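Long-range contacts in ferric enterobactin receptor PIRA (Pseudomonas aeruginosa, PDB 5FP2), which probably imports iron-loaded catecholate siderophores such as ferric enterobactin across the outer membrane as a TonB-dependent receptor: residues D537-I542 against A564-V569; V503-L508 against I558-N563; T170-I175 against A708-M713; T158-D163 against S241-W246; I413-V418 against G433-D438. All coordinates share one frame; numbering follows the deposited sequence.

Interaction 1: residues D537-I542 against A564-V569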
# COMPACT_ATOMS: atom_id res chain seq x y z
N ASP A 537 -4.37 -21.08 2.40
CA ASP A 537 -5.23 -22.09 1.79
C ASP A 537 -6.57 -21.46 1.42
O ASP A 537 -7.38 -21.20 2.31
CB ASP A 537 -5.51 -23.23 2.77
CG ASP A 537 -4.25 -23.98 3.20
OD1 ASP A 537 -3.49 -23.43 4.03
OD2 ASP A 537 -4.14 -25.18 2.84
N TYR A 538 -6.83 -21.24 0.13
CA TYR A 538 -7.97 -20.42 -0.26
C TYR A 538 -8.93 -21.10 -1.23
O TYR A 538 -8.55 -21.95 -2.02
CB TYR A 538 -7.49 -19.08 -0.81
CG TYR A 538 -6.64 -19.19 -2.06
CD1 TYR A 538 -5.27 -19.37 -1.96
CD2 TYR A 538 -7.20 -19.08 -3.32
CE1 TYR A 538 -4.48 -19.44 -3.08
CE2 TYR A 538 -6.41 -19.10 -4.46
CZ TYR A 538 -5.05 -19.28 -4.33
OH TYR A 538 -4.28 -19.42 -5.46
N LYS A 539 -10.19 -20.68 -1.16
CA LYS A 539 -11.26 -21.28 -1.96
C LYS A 539 -11.67 -20.37 -3.14
O LYS A 539 -11.00 -20.33 -4.17
CB LYS A 539 -12.48 -21.57 -1.07
CG LYS A 539 -12.33 -22.81 -0.23
CD LYS A 539 -13.42 -22.95 0.83
CE LYS A 539 -13.12 -24.21 1.66
NZ LYS A 539 -13.85 -24.30 2.95
N ASN A 540 -12.84 -19.74 -3.05
CA ASN A 540 -13.55 -19.42 -4.27
C ASN A 540 -13.02 -18.12 -4.85
O ASN A 540 -13.73 -17.10 -4.92
CB ASN A 540 -15.05 -19.31 -4.01
CG ASN A 540 -15.61 -20.52 -3.28
OD1 ASN A 540 -16.15 -21.43 -3.91
ND2 ASN A 540 -15.58 -20.48 -1.95
N LYS A 541 -11.74 -18.12 -5.19
CA LYS A 541 -11.18 -17.01 -5.95
C LYS A 541 -12.12 -16.71 -7.11
O LYS A 541 -12.65 -17.61 -7.76
CB LYS A 541 -9.79 -17.38 -6.46
CG LYS A 541 -9.30 -16.47 -7.58
CD LYS A 541 -7.80 -16.29 -7.58
CE LYS A 541 -7.35 -15.50 -6.36
NZ LYS A 541 -5.89 -15.23 -6.41
N ILE A 542 -12.38 -15.43 -7.33
CA ILE A 542 -13.26 -15.02 -8.43
C ILE A 542 -12.39 -14.78 -9.65
O ILE A 542 -11.30 -14.23 -9.55
CB ILE A 542 -14.14 -13.81 -8.04
CG1 ILE A 542 -15.20 -14.30 -7.05
CG2 ILE A 542 -14.86 -13.23 -9.25
CD1 ILE A 542 -15.97 -13.19 -6.39
N ALA A 564 -13.35 -20.29 -8.28
CA ALA A 564 -12.26 -21.21 -8.53
C ALA A 564 -12.25 -22.26 -7.44
O ALA A 564 -12.62 -21.98 -6.31
CB ALA A 564 -10.93 -20.47 -8.55
N LYS A 565 -11.81 -23.47 -7.80
CA LYS A 565 -11.66 -24.57 -6.84
C LYS A 565 -10.43 -24.38 -5.96
O LYS A 565 -9.60 -23.50 -6.20
CB LYS A 565 -11.57 -25.91 -7.57
CG LYS A 565 -12.49 -26.04 -8.77
CD LYS A 565 -13.83 -25.34 -8.58
CE LYS A 565 -14.84 -25.72 -9.66
NZ LYS A 565 -16.24 -25.82 -9.16
N LYS A 566 -10.32 -25.20 -4.92
CA LYS A 566 -9.36 -24.94 -3.85
C LYS A 566 -7.95 -24.75 -4.38
O LYS A 566 -7.61 -25.19 -5.47
CB LYS A 566 -9.35 -26.10 -2.84
CG LYS A 566 -10.66 -26.27 -2.09
CD LYS A 566 -10.47 -27.13 -0.85
CE LYS A 566 -11.79 -27.44 -0.15
NZ LYS A 566 -12.18 -28.88 -0.25
N ALA A 567 -7.13 -24.07 -3.59
CA ALA A 567 -5.77 -23.79 -4.00
C ALA A 567 -4.92 -23.52 -2.78
O ALA A 567 -5.45 -23.20 -1.71
CB ALA A 567 -5.72 -22.59 -4.95
N VAL A 568 -3.61 -23.65 -2.94
CA VAL A 568 -2.68 -23.35 -1.88
C VAL A 568 -1.59 -22.41 -2.36
O VAL A 568 -1.17 -22.48 -3.51
CB VAL A 568 -2.01 -24.64 -1.39
CG1 VAL A 568 -1.04 -24.33 -0.25
CG2 VAL A 568 -3.05 -25.66 -0.97
N VAL A 569 -1.14 -21.53 -1.49
CA VAL A 569 0.10 -20.81 -1.71
C VAL A 569 1.03 -21.04 -0.52
O VAL A 569 0.58 -21.25 0.61
CB VAL A 569 -0.14 -19.30 -1.87
CG1 VAL A 569 1.19 -18.57 -1.95
CG2 VAL A 569 -0.95 -19.01 -3.12

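Interaction 2: residues V503-L508 against I558-N563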
# COMPACT_ATOMS: atom_id res chain seq x y z
N VAL A 503 -19.86 -11.62 -18.02
CA VAL A 503 -21.12 -11.35 -17.37
C VAL A 503 -20.95 -11.49 -15.86
O VAL A 503 -20.24 -12.38 -15.39
CB VAL A 503 -22.15 -12.39 -17.84
CG1 VAL A 503 -23.48 -12.21 -17.12
CG2 VAL A 503 -22.33 -12.29 -19.34
N GLY A 504 -21.64 -10.65 -15.10
CA GLY A 504 -21.75 -10.86 -13.67
C GLY A 504 -22.45 -12.17 -13.36
O GLY A 504 -22.88 -12.89 -14.26
N ASN A 505 -22.56 -12.46 -12.07
CA ASN A 505 -23.01 -13.76 -11.62
C ASN A 505 -23.61 -13.62 -10.23
O ASN A 505 -22.90 -13.34 -9.26
CB ASN A 505 -21.83 -14.72 -11.60
CG ASN A 505 -22.23 -16.15 -11.31
OD1 ASN A 505 -23.27 -16.40 -10.69
ND2 ASN A 505 -21.40 -17.09 -11.73
N GLU A 506 -24.93 -13.73 -10.14
CA GLU A 506 -25.62 -13.42 -8.89
C GLU A 506 -25.42 -14.49 -7.83
O GLU A 506 -25.70 -14.26 -6.66
CB GLU A 506 -27.12 -13.20 -9.13
CG GLU A 506 -27.76 -14.17 -10.11
CD GLU A 506 -29.20 -13.85 -10.39
OE1 GLU A 506 -29.55 -12.65 -10.42
OE2 GLU A 506 -29.97 -14.79 -10.63
N ASN A 507 -24.92 -15.65 -8.23
CA ASN A 507 -24.74 -16.73 -7.29
C ASN A 507 -23.28 -16.94 -6.92
O ASN A 507 -22.88 -18.04 -6.55
CB ASN A 507 -25.31 -18.03 -7.86
CG ASN A 507 -26.63 -17.83 -8.59
OD1 ASN A 507 -26.63 -17.54 -9.79
ND2 ASN A 507 -27.74 -18.10 -7.92
N LEU A 508 -22.46 -15.89 -7.05
CA LEU A 508 -21.04 -15.99 -6.71
C LEU A 508 -20.92 -16.17 -5.20
O LEU A 508 -21.74 -15.67 -4.44
CB LEU A 508 -20.27 -14.74 -7.15
CG LEU A 508 -19.69 -14.66 -8.57
CD1 LEU A 508 -19.02 -13.30 -8.76
CD2 LEU A 508 -18.70 -15.77 -8.88
N ILE A 558 -19.95 -15.64 -24.56
CA ILE A 558 -20.27 -14.89 -23.35
C ILE A 558 -19.77 -15.65 -22.13
O ILE A 558 -20.25 -16.74 -21.83
CB ILE A 558 -21.78 -14.63 -23.22
CG1 ILE A 558 -22.28 -13.82 -24.41
CG2 ILE A 558 -22.09 -13.90 -21.92
CD1 ILE A 558 -23.78 -13.66 -24.45
N LEU A 559 -18.78 -15.08 -21.45
CA LEU A 559 -18.16 -15.72 -20.31
C LEU A 559 -18.73 -15.15 -19.03
O LEU A 559 -19.30 -14.06 -19.05
CB LEU A 559 -16.65 -15.50 -20.33
CG LEU A 559 -15.98 -15.70 -21.70
CD1 LEU A 559 -14.48 -15.51 -21.57
CD2 LEU A 559 -16.32 -17.07 -22.27
N GLN A 560 -18.56 -15.87 -17.93
CA GLN A 560 -19.19 -15.51 -16.67
C GLN A 560 -18.20 -15.60 -15.53
O GLN A 560 -17.41 -16.54 -15.45
CB GLN A 560 -20.37 -16.44 -16.39
CG GLN A 560 -20.91 -16.31 -14.97
CD GLN A 560 -22.15 -17.15 -14.76
OE1 GLN A 560 -22.16 -18.35 -15.02
NE2 GLN A 560 -23.22 -16.52 -14.29
N TRP A 561 -18.28 -14.65 -14.60
CA TRP A 561 -17.46 -14.69 -13.41
C TRP A 561 -17.80 -15.92 -12.59
O TRP A 561 -18.97 -16.24 -12.37
CB TRP A 561 -17.66 -13.44 -12.55
CG TRP A 561 -17.16 -12.19 -13.19
CD1 TRP A 561 -17.92 -11.23 -13.80
CD2 TRP A 561 -15.81 -11.72 -13.22
NE1 TRP A 561 -17.12 -10.20 -14.24
CE2 TRP A 561 -15.81 -10.49 -13.92
CE3 TRP A 561 -14.59 -12.22 -12.75
CZ2 TRP A 561 -14.65 -9.76 -14.14
CZ3 TRP A 561 -13.44 -11.50 -13.00
CH2 TRP A 561 -13.48 -10.27 -13.67
N SER A 562 -16.76 -16.57 -12.07
CA SER A 562 -16.93 -17.90 -11.50
C SER A 562 -16.11 -18.07 -10.24
O SER A 562 -15.28 -17.23 -9.90
CB SER A 562 -16.54 -18.93 -12.54
OG SER A 562 -17.53 -18.99 -13.54
N ASN A 563 -16.39 -19.15 -9.52
CA ASN A 563 -15.64 -19.50 -8.33
C ASN A 563 -14.60 -20.57 -8.65
O ASN A 563 -14.91 -21.61 -9.23
CB ASN A 563 -16.59 -19.97 -7.23
CG ASN A 563 -17.39 -18.84 -6.63
OD1 ASN A 563 -18.61 -18.84 -6.65
ND2 ASN A 563 -16.69 -17.86 -6.07

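Interaction 3: residues T170-I175 against A708-M713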
# COMPACT_ATOMS: atom_id res chain seq x y z
N THR A 170 9.50 18.95 -6.68
CA THR A 170 10.35 17.91 -7.24
C THR A 170 10.12 17.80 -8.73
O THR A 170 9.00 17.57 -9.17
CB THR A 170 9.97 16.53 -6.69
OG1 THR A 170 10.01 16.56 -5.26
CG2 THR A 170 10.95 15.49 -7.21
N VAL A 171 11.21 17.82 -9.49
CA VAL A 171 11.10 17.42 -10.88
C VAL A 171 11.89 16.14 -11.15
O VAL A 171 13.05 16.00 -10.74
CB VAL A 171 11.57 18.51 -11.84
CG1 VAL A 171 10.98 18.24 -13.21
CG2 VAL A 171 11.15 19.87 -11.31
N PHE A 172 11.27 15.23 -11.88
CA PHE A 172 11.89 13.96 -12.21
C PHE A 172 11.65 13.65 -13.67
O PHE A 172 10.55 13.88 -14.19
CB PHE A 172 11.29 12.85 -11.36
CG PHE A 172 11.77 11.48 -11.73
CD1 PHE A 172 11.17 10.78 -12.76
CD2 PHE A 172 12.82 10.90 -11.05
CE1 PHE A 172 11.60 9.50 -13.09
CE2 PHE A 172 13.27 9.63 -11.38
CZ PHE A 172 12.65 8.92 -12.39
N THR A 173 12.65 13.07 -14.32
CA THR A 173 12.54 12.74 -15.72
C THR A 173 13.37 11.49 -16.00
O THR A 173 14.53 11.38 -15.61
CB THR A 173 12.99 13.92 -16.60
OG1 THR A 173 13.16 13.47 -17.94
CG2 THR A 173 14.28 14.51 -16.09
N ASN A 174 12.72 10.51 -16.62
CA ASN A 174 13.35 9.27 -16.97
C ASN A 174 13.36 9.13 -18.47
O ASN A 174 12.31 9.09 -19.09
CB ASN A 174 12.54 8.13 -16.35
CG ASN A 174 12.95 6.78 -16.87
OD1 ASN A 174 13.98 6.25 -16.49
ND2 ASN A 174 12.14 6.22 -17.76
N ILE A 175 14.55 9.02 -19.05
CA ILE A 175 14.68 8.86 -20.50
C ILE A 175 15.26 7.48 -20.87
O ILE A 175 16.44 7.21 -20.64
CB ILE A 175 15.57 9.96 -21.10
CG1 ILE A 175 14.95 11.35 -20.84
CG2 ILE A 175 15.76 9.74 -22.59
CD1 ILE A 175 15.96 12.40 -20.41
N ALA A 708 17.77 2.83 -19.02
CA ALA A 708 17.16 4.16 -18.99
C ALA A 708 17.81 5.09 -17.96
O ALA A 708 18.08 4.71 -16.82
CB ALA A 708 15.66 4.05 -18.73
N TYR A 709 18.04 6.32 -18.39
CA TYR A 709 18.73 7.33 -17.59
C TYR A 709 17.67 8.20 -16.96
O TYR A 709 16.67 8.52 -17.60
CB TYR A 709 19.63 8.16 -18.49
CG TYR A 709 20.54 7.31 -19.38
CD1 TYR A 709 20.06 6.72 -20.53
CD2 TYR A 709 21.87 7.10 -19.05
CE1 TYR A 709 20.87 5.98 -21.37
CE2 TYR A 709 22.68 6.33 -19.86
CZ TYR A 709 22.19 5.77 -21.03
OH TYR A 709 23.01 4.96 -21.81
N TYR A 710 17.84 8.52 -15.68
CA TYR A 710 16.91 9.41 -14.99
C TYR A 710 17.63 10.43 -14.11
O TYR A 710 18.72 10.19 -13.62
CB TYR A 710 15.91 8.61 -14.15
CG TYR A 710 16.51 7.99 -12.91
CD1 TYR A 710 16.84 8.77 -11.81
CD2 TYR A 710 16.72 6.62 -12.82
CE1 TYR A 710 17.38 8.22 -10.67
CE2 TYR A 710 17.24 6.05 -11.67
CZ TYR A 710 17.56 6.86 -10.58
OH TYR A 710 18.12 6.32 -9.43
N VAL A 711 16.96 11.55 -13.87
CA VAL A 711 17.53 12.58 -13.00
C VAL A 711 16.42 13.42 -12.32
O VAL A 711 15.33 13.61 -12.86
CB VAL A 711 18.56 13.44 -13.78
CG1 VAL A 711 18.01 13.87 -15.13
CG2 VAL A 711 19.00 14.66 -12.98
N SER A 712 16.67 13.76 -11.06
CA SER A 712 15.69 14.40 -10.21
C SER A 712 16.33 15.55 -9.48
O SER A 712 17.48 15.48 -9.06
CB SER A 712 15.17 13.42 -9.15
OG SER A 712 14.15 13.99 -8.35
N MET A 713 15.53 16.59 -9.26
CA MET A 713 15.94 17.72 -8.43
C MET A 713 14.84 17.99 -7.44
O MET A 713 13.66 17.93 -7.80
CB MET A 713 16.15 18.94 -9.31
CG MET A 713 16.94 20.05 -8.64
SD MET A 713 17.22 21.41 -9.79
CE MET A 713 16.26 22.74 -9.04

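Interaction 4: residues T158-D163 against S241-W246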
# COMPACT_ATOMS: atom_id res chain seq x y z
N THR A 158 1.25 10.09 4.62
CA THR A 158 1.54 11.37 3.99
C THR A 158 2.26 12.28 4.98
O THR A 158 2.44 11.92 6.14
CB THR A 158 0.24 12.04 3.54
OG1 THR A 158 -0.68 12.06 4.63
CG2 THR A 158 -0.38 11.24 2.38
N LYS A 159 2.71 13.43 4.49
CA LYS A 159 3.33 14.44 5.35
C LYS A 159 2.26 15.39 5.85
O LYS A 159 1.22 15.52 5.22
CB LYS A 159 4.45 15.16 4.60
CG LYS A 159 5.50 14.19 4.10
CD LYS A 159 6.76 14.83 3.53
CE LYS A 159 7.65 13.75 2.88
NZ LYS A 159 9.12 13.96 3.02
N ARG A 160 2.42 15.89 7.06
CA ARG A 160 1.30 16.51 7.78
C ARG A 160 1.54 17.99 8.17
O ARG A 160 2.67 18.43 8.36
CB ARG A 160 0.92 15.65 8.99
CG ARG A 160 -0.05 14.52 8.66
CD ARG A 160 -0.64 13.88 9.89
NE ARG A 160 -1.22 14.87 10.79
CZ ARG A 160 -2.48 15.31 10.74
NH1 ARG A 160 -3.34 14.76 9.89
NH2 ARG A 160 -2.89 16.31 11.53
N PRO A 161 0.47 18.79 8.25
CA PRO A 161 0.68 20.19 8.59
C PRO A 161 1.63 20.38 9.77
O PRO A 161 1.61 19.59 10.70
CB PRO A 161 -0.72 20.66 8.99
CG PRO A 161 -1.66 19.68 8.37
CD PRO A 161 -0.93 18.38 8.43
N THR A 162 2.39 21.45 9.74
CA THR A 162 3.45 21.64 10.72
C THR A 162 3.41 23.06 11.27
O THR A 162 2.77 23.93 10.70
CB THR A 162 4.81 21.33 10.07
OG1 THR A 162 5.89 21.59 10.99
CG2 THR A 162 4.98 22.15 8.80
N ASP A 163 4.03 23.28 12.43
CA ASP A 163 3.96 24.56 13.13
C ASP A 163 4.74 25.65 12.38
O ASP A 163 4.62 26.83 12.70
CB ASP A 163 4.51 24.42 14.55
CG ASP A 163 5.87 23.73 14.59
OD1 ASP A 163 6.52 23.59 13.53
OD2 ASP A 163 6.29 23.28 15.68
N SER A 241 -4.49 17.44 -3.68
CA SER A 241 -5.25 17.15 -2.47
C SER A 241 -4.92 18.17 -1.41
O SER A 241 -3.75 18.51 -1.23
CB SER A 241 -4.92 15.76 -1.94
OG SER A 241 -5.72 15.49 -0.79
N GLY A 242 -5.95 18.71 -0.75
CA GLY A 242 -5.76 19.70 0.31
C GLY A 242 -6.25 19.22 1.65
O GLY A 242 -7.25 18.51 1.74
N MET A 243 -5.57 19.65 2.71
CA MET A 243 -6.02 19.32 4.06
C MET A 243 -6.03 20.55 4.94
O MET A 243 -5.03 21.25 5.06
CB MET A 243 -5.15 18.25 4.72
CG MET A 243 -5.60 17.90 6.14
SD MET A 243 -4.91 16.33 6.74
CE MET A 243 -3.23 16.85 7.13
N LEU A 244 -7.13 20.70 5.67
CA LEU A 244 -7.28 21.76 6.64
C LEU A 244 -7.35 21.08 7.98
O LEU A 244 -8.10 20.12 8.16
CB LEU A 244 -8.60 22.50 6.37
CG LEU A 244 -8.87 23.83 7.04
CD1 LEU A 244 -7.64 24.71 7.21
CD2 LEU A 244 -9.90 24.55 6.19
N SER A 245 -6.49 21.49 8.90
CA SER A 245 -6.45 20.82 10.18
C SER A 245 -6.84 21.76 11.32
O SER A 245 -6.28 22.85 11.45
CB SER A 245 -5.08 20.24 10.44
OG SER A 245 -5.12 19.53 11.65
N TRP A 246 -7.76 21.33 12.17
CA TRP A 246 -8.26 22.19 13.22
C TRP A 246 -8.02 21.59 14.60
O TRP A 246 -8.60 20.56 14.96
CB TRP A 246 -9.74 22.52 12.97
CG TRP A 246 -10.42 23.23 14.11
CD1 TRP A 246 -9.83 24.01 15.07
CD2 TRP A 246 -11.82 23.26 14.38
NE1 TRP A 246 -10.77 24.43 15.96
CE2 TRP A 246 -12.01 24.02 15.54
CE3 TRP A 246 -12.93 22.68 13.77
CZ2 TRP A 246 -13.26 24.23 16.10
CZ3 TRP A 246 -14.17 22.88 14.32
CH2 TRP A 246 -14.33 23.64 15.48

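Interaction 5: residues I413-V418 against G433-D438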
# COMPACT_ATOMS: atom_id res chain seq x y z
N ILE A 413 -22.12 -2.11 3.25
CA ILE A 413 -21.26 -2.98 4.07
C ILE A 413 -21.29 -2.49 5.51
O ILE A 413 -21.07 -1.31 5.76
CB ILE A 413 -19.80 -2.96 3.58
CG1 ILE A 413 -19.68 -3.59 2.19
CG2 ILE A 413 -18.89 -3.68 4.57
CD1 ILE A 413 -19.82 -2.60 1.04
N ARG A 414 -21.61 -3.38 6.44
CA ARG A 414 -21.47 -3.08 7.86
C ARG A 414 -20.38 -3.97 8.44
O ARG A 414 -20.25 -5.13 8.05
CB ARG A 414 -22.79 -3.33 8.59
CG ARG A 414 -23.84 -2.28 8.29
CD ARG A 414 -25.23 -2.63 8.83
NE ARG A 414 -26.22 -1.65 8.38
CZ ARG A 414 -26.96 -1.79 7.28
NH1 ARG A 414 -26.84 -2.89 6.53
NH2 ARG A 414 -27.84 -0.85 6.94
N ALA A 415 -19.61 -3.45 9.40
CA ALA A 415 -18.68 -4.32 10.12
C ALA A 415 -18.41 -3.85 11.55
O ALA A 415 -18.50 -2.65 11.86
CB ALA A 415 -17.38 -4.48 9.34
N LEU A 416 -18.17 -4.83 12.41
CA LEU A 416 -17.49 -4.62 13.68
C LEU A 416 -16.20 -5.40 13.64
O LEU A 416 -16.17 -6.50 13.11
CB LEU A 416 -18.28 -5.20 14.84
CG LEU A 416 -19.51 -4.47 15.33
CD1 LEU A 416 -20.52 -4.37 14.20
CD2 LEU A 416 -20.04 -5.26 16.52
N TYR A 417 -15.23 -4.94 14.42
CA TYR A 417 -14.08 -5.78 14.76
C TYR A 417 -13.54 -5.48 16.15
O TYR A 417 -13.73 -4.39 16.70
CB TYR A 417 -12.98 -5.63 13.69
CG TYR A 417 -12.39 -4.26 13.60
CD1 TYR A 417 -11.47 -3.81 14.54
CD2 TYR A 417 -12.81 -3.36 12.61
CE1 TYR A 417 -10.98 -2.52 14.48
CE2 TYR A 417 -12.35 -2.05 12.56
CZ TYR A 417 -11.42 -1.64 13.50
OH TYR A 417 -10.90 -0.37 13.45
N VAL A 418 -12.96 -6.51 16.76
CA VAL A 418 -12.31 -6.41 18.06
C VAL A 418 -10.93 -7.05 17.96
O VAL A 418 -10.80 -8.18 17.49
CB VAL A 418 -13.08 -7.18 19.15
CG1 VAL A 418 -12.48 -6.90 20.52
CG2 VAL A 418 -14.56 -6.83 19.12
N GLY A 433 -8.40 -11.51 17.82
CA GLY A 433 -9.34 -10.55 17.27
C GLY A 433 -10.39 -11.24 16.43
O GLY A 433 -10.18 -12.34 15.93
N LEU A 434 -11.55 -10.62 16.30
CA LEU A 434 -12.61 -11.14 15.45
C LEU A 434 -13.18 -9.97 14.66
O LEU A 434 -13.21 -8.85 15.15
CB LEU A 434 -13.69 -11.77 16.33
CG LEU A 434 -14.96 -12.30 15.66
CD1 LEU A 434 -14.66 -13.48 14.76
CD2 LEU A 434 -15.98 -12.69 16.72
N ARG A 435 -13.55 -10.21 13.41
CA ARG A 435 -14.19 -9.18 12.61
C ARG A 435 -15.43 -9.71 11.93
O ARG A 435 -15.33 -10.62 11.08
CB ARG A 435 -13.24 -8.64 11.54
CG ARG A 435 -13.87 -7.57 10.65
CD ARG A 435 -12.95 -7.11 9.53
NE ARG A 435 -13.61 -6.25 8.55
CZ ARG A 435 -13.48 -4.93 8.49
NH1 ARG A 435 -12.71 -4.28 9.35
NH2 ARG A 435 -14.12 -4.24 7.54
N LEU A 436 -16.56 -9.06 12.19
CA LEU A 436 -17.81 -9.37 11.49
C LEU A 436 -18.04 -8.42 10.33
O LEU A 436 -18.11 -7.22 10.52
CB LEU A 436 -18.99 -9.29 12.45
CG LEU A 436 -20.35 -9.52 11.78
CD1 LEU A 436 -20.34 -10.81 10.98
CD2 LEU A 436 -21.43 -9.54 12.85
N ASP A 437 -18.13 -8.96 9.12
CA ASP A 437 -18.41 -8.15 7.94
C ASP A 437 -19.76 -8.57 7.38
O ASP A 437 -19.91 -9.69 6.92
CB ASP A 437 -17.32 -8.34 6.87
CG ASP A 437 -16.25 -7.26 6.92
OD1 ASP A 437 -16.56 -6.09 6.57
OD2 ASP A 437 -15.09 -7.58 7.29
N ASP A 438 -20.74 -7.68 7.45
CA ASP A 438 -22.05 -7.98 6.88
C ASP A 438 -22.23 -7.29 5.55
O ASP A 438 -22.12 -6.06 5.46
CB ASP A 438 -23.18 -7.60 7.83
CG ASP A 438 -24.54 -7.96 7.27
OD1 ASP A 438 -24.64 -9.01 6.60
OD2 ASP A 438 -25.50 -7.20 7.50

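Interaction 1: residues D537-I542 against A564-V569
The ring of Y538 meets A567 on one face and V569 at an edge. A567 CB sits 3.4 Å above the ring plane, displaced toward the rim, and makes a CH-pi contact 3.8 Å from the ring centroid; V569 CG2 approaches near the plane, 3.6 Å from Y538 CE1. Both Y538 and A567 point to the same face of the sheet; with chi1 at 62°, CG of Y538 lies between its backbone N and carbonyl carbon. In the backbone they form an antiparallel hydrogen-bonded pair. Past it the strands part into loop, where N540 centres an inverse gamma turn and A564 N donates to K541 O at 2.8 Å. K539 and K566 run side by side in the same direction, touching through their CE atoms at 3.9 Å. The D537 carboxylate, beside V568, is salt-bridged to R535. This is the end of a barrel hairpin: D537 and K539 also bond through their backbones to strand 511-524, which touches Y538 with E511 and S513, while V568 bonds to S596.

Interaction 2: residues V503-L508 against I558-N563
N505 reaches across to Q560 and W561 with its whole side chain. Its CB lies 3.3 Å from W561 O, and CG, anti to the backbone N (chi1 -173°), comes 3.2 Å from Q560 NE2. At the tip the amide divides its work. OD1 turns back to accept from N507 N, an Asx turn, whereas ND2 donates to W561 O at 2.7 Å with an N-H...O angle of 155°, the donor lying nearly along the C=O axis. The Q560 side chain crosses that of N505 at about a right angle, yet the two amides stack with planes 19° apart. Before this, V503 pairs in parallel with Q560: V503 N donates to L559 O, and W561 N to V503 O. L508 adds an apolar touch, CD1 to W561 CB at 4.0 Å. In what is probably an extracellular loop region, the chemistry implies one asparagine fixed at both ends of its amide: OD1 shapes its own turn while ND2 ties that turn to W561, extending the short parallel pairing through a side chain.

Interaction 3: residues T170-I175 against A708-M713
T170 opens the pairing by laying CG2 3.7 Å from S712 OG, while its hydroxyl turns to T714. V171 follows as a hydrogen-bonded antiparallel partner of M713, with V171 N to M713 O at 3.0 Å and the return bond from M713 N to V171 O; S712 OG adds a weak bond to that same V171 oxygen. F172 then turns to the other face. Its CG is anti to the backbone N (chi1 174°), and farther out its ring lies beside that of Y710, planes 28° apart and centroids 5.6 Å distant, slid so far that overlap is slight. F172 CZ meets Y710 CB at 3.7 Å, and S712 CB lies at the ring edge. T173 pairs with V711 through two backbone bonds, their side chains side by side with T173 CG2 3.9 Å from V711 CG1. N174 brings OD1 to 3.6 Å from A708 CB. I175 closes the run with two backbone bonds to Y709, and its carbonyl oxygen lies in plane at the edge of that tyrosine ring, whose OH goes on to E177. F172 and Y710 both touch P52 of the plug region, so their face looks into the barrel; V171, T173 and I175 look outward. Here strand 166-176 meets strand 708-716, first against last: the seam that closes the 22-stranded barrel of a TonB-dependent receptor.

Interaction 4: residues T158-D163 against S241-W246
R160 and P161 meet M243 in the closer half of this contact. M243 CE lies over one face of the R160 guanidinium, 3.5 Å from NH1, and P161 CD stands on that same face, over its centre. A bend at chi3 (77°) places the methyl there, and the methionine crosses the proline at about a right angle; CE also comes within 3.5 Å of P161 CG, although its still closer modelled approach to CD is doubtful. The other half is looser. P161 CG and S245 CB are 4.0 Å apart, and R160 NH2 stays 3.9 Å from S245 OG without bonding to it. D255 on strand 252-264 unites these polar groups: one oxygen forms a salt bridge with R160 NH1, the other accepts from S245 OG. R160 is nonetheless exposed, whereas M243 and S245 are buried. Strand 235-247 belongs to the barrel wall, and 158-163 leads from the plug's strand 152-158 into the first barrel strand: a plug-to-barrel linker held against the inner wall, as in TonB-dependent receptors.

Interaction 5: residues I413-V418 against G433-D438
R414 and D438 exchange two backbone hydrogen bonds across a beta hairpin of the barrel wall, R414 N to D438 O and D438 N to R414 O. L416-L436 and V418-L434 are hydrogen-bonded pairs too, between strands whose axes run at 176°. R435 NE faces D437 OD2 in a salt bridge modelled so short that its exact length is doubtful, and R435 NH2 reaches the syn lone pair of D437 OD1 at 3.2 Å, with the oxygen 20° out of the guanidinium plane. E374 on strand 367-381 provides NH1 with a second carboxylate, so several partners fix the turn of the buried guanidinium. R414, L416 and V418 point with their partners to the outer surface, where the leucines and V418 probably face lipid. On the inner face the planes of the Y417 ring and R435 guanidinium are only 11° apart, with Y417 CD2 3.4 Å from R435 NH1; Y417 OH continues to E356. A415 CB completes the packing, standing 3.6 Å above the R435 guanidinium plane, offset toward its rim.

Interactions 1, 3, 4 and 5 all reach the 22-stranded barrel sheet, whereas interaction 2 belongs to a small mixed sheet in the loops beyond it. Interactions 1 and 2 touch, centres 16 Å apart: N540 O probably bonds N563 ND2, and I542 packs on W561 and L508, so hairpin end and loop sheet form one continuous region. Interaction 5 lies 22 Å from interaction 1, centre to centre. On the opposite side of the chain's centre from interaction 1 lie interactions 3 and 4, their centres 27 Å apart; they alternate along the chain, 158-163 leading directly into strand 166-176. Interaction 3, its segments the farthest apart in sequence of the five, closes a barrel whose wall, loop and plug-linker contacts are the others.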